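Long-range contacts in type II restriction enzyme MspI (Moraxella sp., PDB 1SA3), which recognises the double-stranded DNA sequence 5'-CCGG-3' and cleaves it after the first cytosine: residues M1-L6 with F56-K60; Y131-I136 with W185-L189; H154-Q158 with A255-Q259. The contacts are given in a common frame with arbitrary orientation. Numbering follows the deposited sequence.

Contact 1 of 3, residues M1-L6 with F56-K60; sequences MRTELL and FPQEK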
loop_
_atom_site.group_PDB
_atom_site.type_symbol
_atom_site.label_atom_id
_atom_site.label_comp_id
_atom_site.label_asym_id
_atom_site.label_seq_id
_atom_site.Cartn_x
_atom_site.Cartn_y
_atom_site.Cartn_z
ATOM N N MET E 1 -14.170 12.038 -11.554
ATOM C CA MET E 1 -15.046 13.248 -11.515
ATOM C C MET E 1 -14.756 14.095 -10.285
ATOM O O MET E 1 -14.688 13.570 -9.173
ATOM C CB MET E 1 -16.524 12.835 -11.489
ATOM C CG MET E 1 -17.492 14.006 -11.328
ATOM S SD MET E 1 -19.219 13.500 -11.098
ATOM C CE MET E 1 -19.562 14.112 -9.436
ATOM N N ARG E 2 -14.574 15.400 -10.479
ATOM C CA ARG E 2 -14.338 16.272 -9.341
ATOM C C ARG E 2 -15.677 16.496 -8.679
ATOM O O ARG E 2 -16.372 17.477 -8.951
ATOM C CB ARG E 2 -13.740 17.614 -9.757
ATOM C CG ARG E 2 -12.258 17.564 -10.037
ATOM C CD ARG E 2 -11.604 18.855 -9.613
ATOM N NE ARG E 2 -10.255 18.981 -10.149
ATOM C CZ ARG E 2 -9.495 20.058 -9.996
ATOM N NH1 ARG E 2 -9.952 21.100 -9.318
ATOM N NH2 ARG E 2 -8.284 20.096 -10.530
ATOM N N THR E 3 -16.036 15.555 -7.819
ATOM C CA THR E 3 -17.287 15.611 -7.091
ATOM C C THR E 3 -17.263 16.803 -6.167
ATOM O O THR E 3 -16.264 17.520 -6.085
ATOM C CB THR E 3 -17.455 14.372 -6.235
ATOM O OG1 THR E 3 -16.389 14.332 -5.280
ATOM C CG2 THR E 3 -17.409 13.131 -7.095
ATOM N N GLU E 4 -18.369 17.003 -5.462
ATOM C CA GLU E 4 -18.490 18.100 -4.521
ATOM C C GLU E 4 -17.367 18.015 -3.488
ATOM O O GLU E 4 -16.701 19.007 -3.201
ATOM C CB GLU E 4 -19.848 18.039 -3.820
ATOM C CG GLU E 4 -20.175 19.266 -2.988
ATOM C CD GLU E 4 -21.462 19.114 -2.185
ATOM O OE1 GLU E 4 -22.013 20.148 -1.751
ATOM O OE2 GLU E 4 -21.916 17.968 -1.973
ATOM N N LEU E 5 -17.157 16.826 -2.926
ATOM C CA LEU E 5 -16.114 16.643 -1.923
ATOM C C LEU E 5 -14.716 16.816 -2.503
ATOM O O LEU E 5 -13.893 17.524 -1.929
ATOM C CB LEU E 5 -16.222 15.258 -1.277
ATOM C CG LEU E 5 -15.160 14.915 -0.224
ATOM C CD1 LEU E 5 -15.200 15.924 0.922
ATOM C CD2 LEU E 5 -15.398 13.501 0.293
ATOM N N LEU E 6 -14.440 16.175 -3.634
ATOM C CA LEU E 6 -13.110 16.284 -4.228
ATOM C C LEU E 6 -12.826 17.707 -4.674
ATOM O O LEU E 6 -11.698 18.182 -4.567
ATOM C CB LEU E 6 -12.950 15.343 -5.420
ATOM C CG LEU E 6 -12.273 13.991 -5.181
ATOM C CD1 LEU E 6 -11.916 13.383 -6.539
ATOM C CD2 LEU E 6 -10.999 14.163 -4.330
ATOM N N PHE E 56 -24.106 10.126 -4.409
ATOM C CA PHE E 56 -22.666 10.390 -4.547
ATOM C C PHE E 56 -22.028 9.116 -5.084
ATOM O O PHE E 56 -21.315 8.413 -4.372
ATOM C CB PHE E 56 -22.042 10.744 -3.198
ATOM C CG PHE E 56 -22.608 11.985 -2.573
ATOM C CD1 PHE E 56 -23.698 11.913 -1.718
ATOM C CD2 PHE E 56 -22.062 13.229 -2.863
ATOM C CE1 PHE E 56 -24.244 13.065 -1.156
ATOM C CE2 PHE E 56 -22.598 14.387 -2.309
ATOM C CZ PHE E 56 -23.691 14.305 -1.454
ATOM N N PRO E 57 -22.277 8.810 -6.362
ATOM C CA PRO E 57 -21.771 7.622 -7.052
ATOM C C PRO E 57 -20.283 7.323 -6.884
ATOM O O PRO E 57 -19.891 6.158 -6.786
ATOM C CB PRO E 57 -22.138 7.890 -8.508
ATOM C CG PRO E 57 -23.354 8.743 -8.396
ATOM C CD PRO E 57 -22.965 9.699 -7.312
ATOM N N GLN E 58 -19.455 8.362 -6.858
ATOM C CA GLN E 58 -18.019 8.144 -6.719
ATOM C C GLN E 58 -17.648 7.774 -5.290
ATOM O O GLN E 58 -16.970 6.774 -5.067
ATOM C CB GLN E 58 -17.239 9.382 -7.183
ATOM C CG GLN E 58 -15.713 9.229 -7.123
ATOM C CD GLN E 58 -14.994 10.234 -8.003
ATOM O OE1 GLN E 58 -15.127 10.210 -9.225
ATOM N NE2 GLN E 58 -14.231 11.128 -7.386
ATOM N N GLU E 59 -18.099 8.557 -4.317
ATOM C CA GLU E 59 -17.777 8.237 -2.935
ATOM C C GLU E 59 -18.437 6.925 -2.514
ATOM O O GLU E 59 -17.945 6.233 -1.624
ATOM C CB GLU E 59 -18.195 9.376 -1.999
ATOM C CG GLU E 59 -17.267 10.590 -2.070
ATOM C CD GLU E 59 -17.518 11.478 -3.288
ATOM O OE1 GLU E 59 -16.565 12.137 -3.756
ATOM O OE2 GLU E 59 -18.669 11.532 -3.768
ATOM N N LYS E 60 -19.553 6.580 -3.153
ATOM C CA LYS E 60 -20.226 5.326 -2.826
ATOM C C LYS E 60 -19.349 4.174 -3.307
ATOM O O LYS E 60 -19.208 3.163 -2.619
ATOM C CB LYS E 60 -21.599 5.221 -3.492
ATOM C CG LYS E 60 -22.342 3.948 -3.078
ATOM C CD LYS E 60 -23.629 3.708 -3.861
ATOM C CE LYS E 60 -24.311 2.420 -3.379
ATOM N NZ LYS E 60 -25.461 2.006 -4.219
HETATM O O HOH W 1 -19.065 14.408 -3.416
#

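Contact 2 of 3, residues Y131-I136 with W185-L189; sequences YDVETI and WCVTL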
loop_
_atom_site.group_PDB
_atom_site.type_symbol
_atom_site.label_atom_id
_atom_site.label_comp_id
_atom_site.label_asym_id
_atom_site.label_seq_id
_atom_site.Cartn_x
_atom_site.Cartn_y
_atom_site.Cartn_z
ATOM N N TYR E 131 14.451 -1.198 1.308
ATOM C CA TYR E 131 15.087 -1.840 2.453
ATOM C C TYR E 131 16.468 -2.365 2.121
ATOM O O TYR E 131 16.795 -2.594 0.961
ATOM C CB TYR E 131 14.283 -3.059 2.926
ATOM C CG TYR E 131 12.803 -2.876 3.185
ATOM C CD1 TYR E 131 11.863 -3.366 2.282
ATOM C CD2 TYR E 131 12.345 -2.296 4.366
ATOM C CE1 TYR E 131 10.506 -3.296 2.545
ATOM C CE2 TYR E 131 10.973 -2.219 4.641
ATOM C CZ TYR E 131 10.068 -2.723 3.725
ATOM O OH TYR E 131 8.721 -2.662 3.975
ATOM N N ASP E 132 17.271 -2.583 3.160
ATOM C CA ASP E 132 18.580 -3.174 2.965
ATOM C C ASP E 132 18.310 -4.679 3.009
ATOM O O ASP E 132 17.384 -5.127 3.682
ATOM C CB ASP E 132 19.529 -2.810 4.101
ATOM C CG ASP E 132 20.846 -3.531 3.985
ATOM O OD1 ASP E 132 21.616 -3.206 3.057
ATOM O OD2 ASP E 132 21.102 -4.440 4.808
ATOM N N VAL E 133 19.122 -5.454 2.301
ATOM C CA VAL E 133 18.953 -6.897 2.259
ATOM C C VAL E 133 18.854 -7.553 3.639
ATOM O O VAL E 133 18.016 -8.423 3.853
ATOM C CB VAL E 133 20.117 -7.547 1.469
ATOM C CG1 VAL E 133 21.443 -7.248 2.163
ATOM C CG2 VAL E 133 19.898 -9.047 1.343
ATOM N N GLU E 134 19.695 -7.143 4.582
ATOM C CA GLU E 134 19.674 -7.758 5.914
ATOM C C GLU E 134 18.346 -7.530 6.638
ATOM O O GLU E 134 17.868 -8.391 7.382
ATOM C CB GLU E 134 20.827 -7.214 6.763
ATOM C CG GLU E 134 22.229 -7.554 6.243
ATOM C CD GLU E 134 22.557 -9.039 6.336
ATOM O OE1 GLU E 134 21.837 -9.775 7.045
ATOM O OE2 GLU E 134 23.542 -9.470 5.703
ATOM N N THR E 135 17.754 -6.364 6.418
ATOM C CA THR E 135 16.487 -6.025 7.046
ATOM C C THR E 135 15.389 -6.940 6.509
ATOM O O THR E 135 14.558 -7.446 7.266
ATOM C CB THR E 135 16.134 -4.561 6.766
ATOM O OG1 THR E 135 17.219 -3.735 7.202
ATOM C CG2 THR E 135 14.864 -4.147 7.503
ATOM N N ILE E 136 15.390 -7.150 5.196
ATOM C CA ILE E 136 14.405 -8.016 4.556
ATOM C C ILE E 136 14.540 -9.456 5.066
ATOM O O ILE E 136 13.563 -10.083 5.492
ATOM C CB ILE E 136 14.607 -8.044 3.032
ATOM C CG1 ILE E 136 14.490 -6.629 2.467
ATOM C CG2 ILE E 136 13.603 -8.987 2.397
ATOM C CD1 ILE E 136 14.926 -6.501 1.018
ATOM N N TRP E 185 5.532 -9.089 4.344
ATOM C CA TRP E 185 6.460 -8.280 5.120
ATOM C C TRP E 185 6.828 -6.980 4.401
ATOM O O TRP E 185 6.934 -5.927 5.027
ATOM C CB TRP E 185 7.734 -9.063 5.442
ATOM C CG TRP E 185 8.669 -8.277 6.290
ATOM C CD1 TRP E 185 8.670 -8.192 7.653
ATOM C CD2 TRP E 185 9.692 -7.389 5.832
ATOM N NE1 TRP E 185 9.630 -7.303 8.071
ATOM C CE2 TRP E 185 10.272 -6.795 6.974
ATOM C CE3 TRP E 185 10.173 -7.036 4.565
ATOM C CZ2 TRP E 185 11.313 -5.862 6.887
ATOM C CZ3 TRP E 185 11.206 -6.110 4.477
ATOM C CH2 TRP E 185 11.764 -5.533 5.633
ATOM N N CYS E 186 7.019 -7.051 3.088
ATOM C CA CYS E 186 7.368 -5.860 2.320
ATOM C C CYS E 186 6.315 -4.756 2.415
ATOM O O CYS E 186 6.662 -3.581 2.526
ATOM C CB CYS E 186 7.579 -6.208 0.844
ATOM S SG CYS E 186 9.216 -6.855 0.468
ATOM N N VAL E 187 5.039 -5.130 2.365
ATOM C CA VAL E 187 3.961 -4.140 2.429
ATOM C C VAL E 187 3.391 -3.870 3.820
ATOM O O VAL E 187 2.669 -2.893 3.997
ATOM C CB VAL E 187 2.786 -4.504 1.475
ATOM C CG1 VAL E 187 3.294 -4.572 0.045
ATOM C CG2 VAL E 187 2.150 -5.841 1.870
ATOM N N THR E 188 3.707 -4.704 4.813
ATOM C CA THR E 188 3.169 -4.467 6.159
ATOM C C THR E 188 4.192 -4.410 7.283
ATOM O O THR E 188 3.878 -3.955 8.382
ATOM C CB THR E 188 2.159 -5.552 6.582
ATOM O OG1 THR E 188 2.859 -6.787 6.798
ATOM C CG2 THR E 188 1.076 -5.725 5.527
ATOM N N LEU E 189 5.397 -4.888 7.007
ATOM C CA LEU E 189 6.487 -4.948 7.981
ATOM C C LEU E 189 6.297 -6.072 8.989
ATOM O O LEU E 189 6.887 -6.076 10.067
ATOM C CB LEU E 189 6.678 -3.623 8.721
ATOM C CG LEU E 189 7.467 -2.549 7.978
ATOM C CD1 LEU E 189 7.821 -1.450 8.957
ATOM C CD2 LEU E 189 8.742 -3.134 7.368
#

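Contact 3 of 3, residues H154-Q158 with A255-Q259; sequences HQNDQ and AKKMQ. With nucleotides of chain A; nucleotides of chain B.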
loop_
_atom_site.group_PDB
_atom_site.type_symbol
_atom_site.label_atom_id
_atom_site.label_comp_id
_atom_site.label_asym_id
_atom_site.label_seq_id
_atom_site.Cartn_x
_atom_site.Cartn_y
_atom_site.Cartn_z
ATOM N N HIS E 154 21.591 -8.598 -6.077
ATOM C CA HIS E 154 20.613 -7.734 -6.729
ATOM C C HIS E 154 20.734 -6.330 -6.135
ATOM O O HIS E 154 20.726 -5.332 -6.857
ATOM C CB HIS E 154 19.203 -8.276 -6.500
ATOM C CG HIS E 154 18.191 -7.765 -7.479
ATOM N ND1 HIS E 154 17.842 -6.436 -7.561
ATOM C CD2 HIS E 154 17.470 -8.406 -8.429
ATOM C CE1 HIS E 154 16.949 -6.278 -8.523
ATOM N NE2 HIS E 154 16.706 -7.459 -9.064
ATOM N N GLN E 155 20.852 -6.256 -4.812
ATOM C CA GLN E 155 20.985 -4.966 -4.152
ATOM C C GLN E 155 22.243 -4.256 -4.633
ATOM O O GLN E 155 22.198 -3.085 -5.013
ATOM C CB GLN E 155 21.034 -5.147 -2.633
ATOM C CG GLN E 155 21.414 -3.889 -1.848
ATOM C CD GLN E 155 21.146 -4.031 -0.349
ATOM O OE1 GLN E 155 19.993 -4.142 0.081
ATOM N NE2 GLN E 155 22.210 -4.033 0.448
ATOM N N ASN E 156 23.368 -4.961 -4.638
ATOM C CA ASN E 156 24.613 -4.340 -5.072
ATOM C C ASN E 156 24.658 -3.919 -6.531
ATOM O O ASN E 156 25.240 -2.888 -6.854
ATOM C CB ASN E 156 25.800 -5.260 -4.774
ATOM C CG ASN E 156 26.154 -5.279 -3.306
ATOM O OD1 ASN E 156 26.103 -4.246 -2.632
ATOM N ND2 ASN E 156 26.524 -6.448 -2.801
ATOM N N ASP E 157 24.058 -4.715 -7.413
ATOM C CA ASP E 157 24.057 -4.403 -8.837
ATOM C C ASP E 157 22.979 -3.382 -9.205
ATOM O O ASP E 157 23.057 -2.733 -10.247
ATOM C CB ASP E 157 23.845 -5.678 -9.668
ATOM C CG ASP E 157 25.020 -6.644 -9.585
ATOM O OD1 ASP E 157 26.101 -6.244 -9.115
ATOM O OD2 ASP E 157 24.861 -7.807 -10.010
ATOM N N GLN E 158 21.980 -3.257 -8.335
ATOM C CA GLN E 158 20.847 -2.352 -8.515
ATOM C C GLN E 158 19.863 -2.848 -9.572
ATOM O O GLN E 158 19.003 -2.112 -10.040
ATOM C CB GLN E 158 21.333 -0.921 -8.811
ATOM C CG GLN E 158 22.079 -0.307 -7.617
ATOM C CD GLN E 158 22.316 1.193 -7.733
ATOM O OE1 GLN E 158 22.606 1.710 -8.809
ATOM N NE2 GLN E 158 22.218 1.891 -6.616
ATOM N N ALA E 255 24.388 4.359 0.122
ATOM C CA ALA E 255 24.468 2.901 0.187
ATOM C C ALA E 255 23.589 2.205 -0.841
ATOM O O ALA E 255 22.509 2.684 -1.176
ATOM C CB ALA E 255 24.083 2.428 1.574
ATOM N N LYS E 256 24.063 1.075 -1.351
ATOM C CA LYS E 256 23.281 0.293 -2.298
ATOM C C LYS E 256 22.073 -0.146 -1.476
ATOM O O LYS E 256 22.226 -0.588 -0.338
ATOM C CB LYS E 256 24.076 -0.923 -2.761
ATOM C CG LYS E 256 25.341 -0.570 -3.511
ATOM C CD LYS E 256 25.029 0.189 -4.793
ATOM C CE LYS E 256 26.300 0.440 -5.588
ATOM N NZ LYS E 256 26.042 1.173 -6.848
ATOM N N LYS E 257 20.877 -0.016 -2.035
ATOM C CA LYS E 257 19.680 -0.368 -1.285
ATOM C C LYS E 257 18.551 -0.796 -2.214
ATOM O O LYS E 257 18.389 -0.264 -3.312
ATOM C CB LYS E 257 19.267 0.833 -0.430
ATOM C CG LYS E 257 18.119 0.589 0.547
ATOM C CD LYS E 257 17.894 1.816 1.423
ATOM C CE LYS E 257 16.745 1.615 2.408
ATOM N NZ LYS E 257 16.416 2.884 3.133
ATOM N N MET E 258 17.751 -1.752 -1.773
ATOM C CA MET E 258 16.663 -2.238 -2.611
ATOM C C MET E 258 15.355 -1.451 -2.497
ATOM O O MET E 258 15.051 -0.873 -1.457
ATOM C CB MET E 258 16.380 -3.700 -2.291
ATOM C CG MET E 258 17.613 -4.582 -2.338
ATOM S SD MET E 258 17.186 -6.301 -2.080
ATOM C CE MET E 258 16.749 -6.760 -3.773
ATOM N N GLN E 259 14.598 -1.440 -3.590
ATOM C CA GLN E 259 13.291 -0.795 -3.631
ATOM C C GLN E 259 12.341 -1.779 -4.286
ATOM O O GLN E 259 12.724 -2.502 -5.210
ATOM C CB GLN E 259 13.297 0.483 -4.464
ATOM C CG GLN E 259 11.980 1.258 -4.334
ATOM C CD GLN E 259 11.802 2.317 -5.420
ATOM O OE1 GLN E 259 11.786 1.999 -6.609
ATOM N NE2 GLN E 259 11.654 3.575 -5.011
ATOM P P DC A 3 17.997 5.137 5.572
ATOM O OP1 DC A 3 17.868 4.280 6.771
ATOM O OP2 DC A 3 18.588 4.583 4.329
ATOM O "O5'" DC A 3 16.552 5.709 5.243
ATOM C "C5'" DC A 3 15.857 6.453 6.235
ATOM C "C4'" DC A 3 14.539 6.953 5.698
ATOM O "O4'" DC A 3 14.748 8.082 4.817
ATOM C "C3'" DC A 3 13.703 5.932 4.925
ATOM O "O3'" DC A 3 12.391 5.941 5.479
ATOM C "C2'" DC A 3 13.738 6.445 3.488
ATOM C "C1'" DC A 3 13.950 7.951 3.656
ATOM N N1 DC A 3 14.668 8.637 2.560
ATOM C C2 DC A 3 14.131 9.826 2.017
ATOM O O2 DC A 3 13.045 10.247 2.436
ATOM N N3 DC A 3 14.818 10.479 1.051
ATOM C C4 DC A 3 15.984 9.996 0.620
ATOM N N4 DC A 3 16.630 10.678 -0.327
ATOM C C5 DC A 3 16.542 8.787 1.139
ATOM C C6 DC A 3 15.854 8.145 2.092
ATOM P P DG A 6 2.679 8.242 -3.283
ATOM O OP1 DG A 6 1.218 8.498 -3.166
ATOM O OP2 DG A 6 3.179 6.837 -3.271
ATOM O "O5'" DG A 6 3.259 8.943 -4.584
ATOM C "C5'" DG A 6 3.821 8.181 -5.645
ATOM C "C4'" DG A 6 4.514 9.101 -6.618
ATOM O "O4'" DG A 6 5.847 9.318 -6.087
ATOM C "C3'" DG A 6 4.720 8.464 -7.988
ATOM O "O3'" DG A 6 3.845 8.949 -8.991
ATOM C "C2'" DG A 6 6.145 8.805 -8.377
ATOM C "C1'" DG A 6 6.834 9.271 -7.107
ATOM N N9 DG A 6 7.789 8.214 -6.779
ATOM C C8 DG A 6 7.640 7.195 -5.864
ATOM N N7 DG A 6 8.606 6.309 -5.920
ATOM C C5 DG A 6 9.460 6.792 -6.904
ATOM C C6 DG A 6 10.680 6.254 -7.418
ATOM O O6 DG A 6 11.254 5.202 -7.101
ATOM N N1 DG A 6 11.225 7.071 -8.408
ATOM C C2 DG A 6 10.664 8.252 -8.857
ATOM N N2 DG A 6 11.334 8.903 -9.834
ATOM N N3 DG A 6 9.530 8.758 -8.389
ATOM C C4 DG A 6 8.986 7.983 -7.423
ATOM P P DC B 5 20.892 6.160 -15.149
ATOM O OP1 DC B 5 21.496 6.957 -16.250
ATOM O OP2 DC B 5 21.771 5.462 -14.182
ATOM O "O5'" DC B 5 19.989 7.173 -14.314
ATOM C "C5'" DC B 5 18.964 6.709 -13.456
ATOM C "C4'" DC B 5 17.960 7.809 -13.215
ATOM O "O4'" DC B 5 16.731 7.191 -12.770
ATOM C "C3'" DC B 5 18.351 8.846 -12.154
ATOM O "O3'" DC B 5 18.085 10.181 -12.601
ATOM C "C2'" DC B 5 17.462 8.503 -10.973
ATOM C "C1'" DC B 5 16.255 7.839 -11.611
ATOM N N1 DC B 5 15.640 6.822 -10.747
ATOM C C2 DC B 5 14.325 7.007 -10.358
ATOM O O2 DC B 5 13.709 7.975 -10.819
ATOM N N3 DC B 5 13.758 6.134 -9.494
ATOM C C4 DC B 5 14.462 5.091 -9.040
ATOM N N4 DC B 5 13.868 4.264 -8.175
ATOM C C5 DC B 5 15.804 4.854 -9.452
ATOM C C6 DC B 5 16.350 5.734 -10.304
HETATM O O HOH W 2 19.720 -2.004 -5.264
HETATM O O HOH W 3 20.799 1.760 -4.142
#

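Contact 1 of 3, residues M1-L6 with F56-K60
This contact is built on the N-termini of two helices far apart in the sequence, with Thr3 as the N-cap of helix 4-12 and Phe56 preceding the first turn of helix 57-69. The capping evidence is direct: Leu6 N donates to Thr3 OG1 at 3.1 Å with a nearly straight 170° angle. The same hydroxyl then gives its own proton to Glu59 OE1, with Thr3 OG1 and Glu59 OE1 2.7 Å apart, so a carboxylate from helix 57-69 extends the cap. Water 1 adds a second link, accepting from Leu5 N at 3.1 Å and donating to Glu59 OE2 at 2.9 Å. A carboxylate beside the N-terminus of a helix is electrostatically favourable with respect to the helix dipole.

Gln58 pairs with the backbone of Met1. Its OE1 accepts from Met1 N at 3.1 Å, while the return bond from Gln58 NE2 to Met1 O, also 3.1 Å, is weak because its angle is 126°. An inverse gamma turn centred on Arg2 folds the terminus back. Apolar contact is slight: Thr3 CG2 lies 3.8 Å from Gln58 CB. At the exposed end, Glu4 OE2 approaches the edge of the Phe56 ring, 3.7 Å from Phe56 CE2.

Tyr37 of helix 23-41 hydrogen-bonds both Gln58 NE2 and Glu59 OE1, while Leu5 packs on Tyr37 and Ile41. Tyr51 of helix 45-51 meets Phe56 edge-to-face, and Tyr214 of strand 213-221 touches Leu6 and Gln58.

Contact 2 of 3, residues Y131-I136 with W185-L189
Tyr131 and Trp185 form the apolar centre of a buried packing contact in this PDDEXK-clan endonuclease, in which the end of strand 127-131 and the first turn of helix 133-140 meet the C-terminal turn of helix 179-188. Their six-membered rings have centroids 4.4 Å apart and planes inclined at 45°, an oblique pairing with Tyr131 CE1 3.5 Å from Trp185 CZ3; that indole carbon lies over one face of the phenol. Ile136 closes on the indole from the first turn of its helix, its CG1 3.9 Å from Trp185 CZ3, and Thr135 CG2 lies 3.9 Å from Trp185 CH2. Around the phenol, Leu189 CD2 packs 3.6 Å from Tyr131 CE2, and Cys186 SG lies 4.3 Å from Tyr131 CE1. Leu189 has positive phi (75°), which ends the helix, and its leucine tip bends back to the tyrosine. Phe260 of strand 258-261 touches both Tyr131 and Ile136.

Polar groups lie at the periphery. Asp132 is the N-cap of helix 133-140, its OD2 accepting from Glu134 N at 3.1 Å, while Glu134 itself forms salt bridges to Lys148 and Arg152. Between the two segments, the single hydrogen bond runs from Tyr131 OH to the backbone Cys186 O, 2.7 Å long, with that carbonyl near the plane of the phenol ring.

Contact 3 of 3, residues H154-Q158 with A255-Q259
Lys256 lays its aliphatic chain across the end of helix 146-157: its CD lies 3.7 Å from Asn156 O and 3.8 Å from Gln158 NE2, and its CG 3.9 Å from Asn156 OD1. It is the residue most covered here, with 104 Å² of the 376 Å² buried in total. Gln158, with phi of 74°, marks the exit from the helix. Gln155 occupies the middle, its CG 3.9 Å from Lys257 N and its OE1 3.4 Å from Met258 CG; its amide is engaged elsewhere, by Val133 N and Asp132 OD1. Met258 CE reaches within 4.0 Å of His154 ND1, and His154 meets Trp247 edge-to-face.

Two waters bridge the segments. Water 2 sits between backbone oxygens, 2.7 Å from Gln155 O and 2.9 Å from Lys257 O, while water 3 accepts from the side chain at Gln158 NE2, 2.9 Å, and from Lys257 N, 2.8 Å.

CA-to-CB of Lys257 points away from the helix, and its NZ, salt-bridged to Glu130, donates to OP2 of DC3 of chain A at 3.0 Å. Gln259 NE2 donates to O6 of DG6 of chain A at 2.7 Å and 165°. Since O6 lies on the major-groove edge of guanine, the chemistry implies two roles for this run of chain: binding of the DNA phosphate backbone by a charged lysine and direct base reading by an amide, beside a helix end joined to it by packing and water.

How the contacts relate
Contacts 2 and 3 adjoin, with centres 13 Å apart, and their segments alternate along the chain. Gln155 of contact 3 pairs with contact 2 through Gln155 OE1 to Val133 N, 2.7 Å, and Gln155 NE2 to Asp132 OD1, 2.8 Å, both probable hydrogen bonds; backbone bonding between Tyr131 and Met258 joins their strands. Contact 3 touches the DNA directly, whereas the nearest atom of contact 2 is about 6 Å from it. Contact 1 stands apart across the chain's centre, its centre 36 Å and 41 Å from those of contacts 2 and 3, and its nearest atom about 14 Å from DNA. The sodium site of Glu35, Asp84 and Asp99 uses residues from none of the three.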